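Local coordinates for protein halogenase PltM (Pseudomonas fluorescens, PDB 6BZN) that halogenates phenolic compounds as a flavin-dependent enzyme, with chlorinase, brominase and iodinase activity, at residues Phe219-Asn224 against Leu273-Phe278. Residues are numbered along the deposited sequence; the frame is centred on the assembly and turned at random.
Sequences FTHMLN and LCSIGF
The imidazole of H221 meets S275 and L273 obliquely, its CD2 3.6 Å from S275 CB and its ND1 4.1 Å from L273 CD1, while the rings of F60 and F263 pack with it edge-to-face. These residues lie on neighbouring antiparallel strands, 215-223 and 273-281, inside the mixed sheet of this flavin-dependent halogenase. H221 can fill an aromatic niche and still present a polar nitrogen: NE2 hydrogen-bonds E64 OE2. The small hydroxyl of S275 serves two partners in a buried place, since a chi1 of -180° swings OG clear of its own backbone N, to where it hydrogen-bonds E64 OE1 and W259 NE1; E64 thus holds both strands. The second flat group, the F219 phenyl, leads away from strand 273-281 toward V62, a residue that contacts FAD when the cofactor is bound. Of its side chain only CB stays by the partner strand, F219 CB lying 3.6 Å from I276 O. F219 and G277 form a non-hydrogen-bonded pair; having no side chain, G277 probably helps its CA come within 4.0 Å of F219 CA.

The reverse face, with T220, M222, C274 and I276, is largely apolar. T220 and M222 lie against W318 of strand 313-321, and M222 also reaches F295 of helix 291-301. The flexible, extended M222 crosses the beta-branched I276 at about a right angle, M222 SD 4.0 Å from I276 CG1. T220, beta-branched and so at ease in a strand, hydrogen-bonds N314 OD1 through OG1. At the far end L223 CD2 touches L273 CD2.

Two hydrogen-bonded pairs, T220 with I276 and M222 with C274, join the backbones. The straightest bond runs from I276 N to T220 O, 2.9 Å long with 174° at the hydrogen.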
# COMPACT_ATOMS: atom_id res chain seq x y z
N PHE A 219 11.14 -6.21 9.80
CA PHE A 219 9.90 -6.97 9.74
C PHE A 219 10.08 -8.47 9.74
O PHE A 219 11.11 -9.01 9.30
CB PHE A 219 9.04 -6.54 8.54
CG PHE A 219 9.78 -6.47 7.24
CD1 PHE A 219 10.52 -5.33 6.91
CD2 PHE A 219 9.76 -7.52 6.35
CE1 PHE A 219 11.22 -5.26 5.71
CE2 PHE A 219 10.44 -7.45 5.15
CZ PHE A 219 11.17 -6.32 4.82
N THR A 220 9.06 -9.15 10.25
CA THR A 220 9.06 -10.59 10.36
C THR A 220 7.63 -11.09 10.60
O THR A 220 6.68 -10.29 10.71
CB THR A 220 10.01 -11.07 11.50
OG1 THR A 220 10.23 -12.48 11.38
CG2 THR A 220 9.45 -10.78 12.89
N HIS A 221 7.49 -12.40 10.72
CA HIS A 221 6.27 -13.02 11.15
C HIS A 221 6.52 -13.81 12.44
O HIS A 221 7.56 -14.46 12.57
CB HIS A 221 5.72 -13.98 10.09
CG HIS A 221 5.10 -13.31 8.91
ND1 HIS A 221 4.63 -14.02 7.82
CD2 HIS A 221 4.86 -12.01 8.63
CE1 HIS A 221 4.11 -13.19 6.94
NE2 HIS A 221 4.23 -11.96 7.41
N MET A 222 5.55 -13.76 13.35
CA MET A 222 5.69 -14.38 14.67
C MET A 222 4.51 -15.25 15.05
O MET A 222 3.37 -15.03 14.60
CB MET A 222 5.86 -13.32 15.75
CG MET A 222 7.06 -12.41 15.56
SD MET A 222 7.33 -11.47 17.08
CE MET A 222 8.63 -10.37 16.54
N LEU A 223 4.80 -16.22 15.91
CA LEU A 223 3.78 -17.03 16.58
C LEU A 223 3.53 -16.53 17.98
O LEU A 223 4.40 -15.93 18.61
CB LEU A 223 4.26 -18.47 16.73
CG LEU A 223 4.43 -19.25 15.45
CD1 LEU A 223 5.42 -20.40 15.65
CD2 LEU A 223 3.06 -19.74 15.02
N ASN A 224 2.33 -16.84 18.47
CA ASN A 224 1.93 -16.55 19.85
C ASN A 224 2.03 -15.07 20.23
O ASN A 224 2.40 -14.74 21.37
CB ASN A 224 2.72 -17.43 20.84
CG ASN A 224 2.28 -18.88 20.81
OD1 ASN A 224 1.15 -19.18 20.41
ND2 ASN A 224 3.15 -19.80 21.21
N LEU A 273 0.11 -17.14 12.38
CA LEU A 273 1.11 -16.10 12.44
C LEU A 273 0.51 -14.72 12.58
O LEU A 273 -0.66 -14.48 12.25
CB LEU A 273 1.98 -16.15 11.19
CG LEU A 273 2.74 -17.46 10.96
CD1 LEU A 273 3.34 -17.46 9.56
CD2 LEU A 273 3.81 -17.65 12.04
N CYS A 274 1.38 -13.82 13.00
CA CYS A 274 1.12 -12.41 13.06
C CYS A 274 2.31 -11.66 12.47
O CYS A 274 3.48 -11.92 12.80
CB CYS A 274 0.88 -12.02 14.51
SG CYS A 274 0.51 -10.28 14.80
N SER A 275 2.02 -10.73 11.58
CA SER A 275 3.06 -9.92 10.98
C SER A 275 3.43 -8.78 11.90
O SER A 275 2.55 -8.12 12.47
CB SER A 275 2.62 -9.40 9.62
OG SER A 275 3.63 -8.61 9.03
N ILE A 276 4.74 -8.55 12.06
CA ILE A 276 5.27 -7.52 12.94
C ILE A 276 6.33 -6.75 12.15
O ILE A 276 7.25 -7.34 11.58
CB ILE A 276 5.93 -8.13 14.21
CG1 ILE A 276 4.94 -9.02 14.99
CG2 ILE A 276 6.52 -7.04 15.09
CD1 ILE A 276 3.71 -8.33 15.58
N GLY A 277 6.20 -5.42 12.11
CA GLY A 277 7.20 -4.57 11.47
C GLY A 277 7.40 -3.33 12.30
O GLY A 277 6.42 -2.75 12.76
N PHE A 278 8.64 -2.93 12.54
CA PHE A 278 8.88 -1.64 13.21
C PHE A 278 9.78 -0.75 12.38
O PHE A 278 10.73 -1.22 11.73
CB PHE A 278 9.33 -1.78 14.68
CG PHE A 278 10.64 -2.48 14.90
CD1 PHE A 278 10.70 -3.88 14.95
CD2 PHE A 278 11.79 -1.76 15.17
CE1 PHE A 278 11.90 -4.53 15.19
CE2 PHE A 278 12.99 -2.41 15.42
CZ PHE A 278 13.04 -3.80 15.44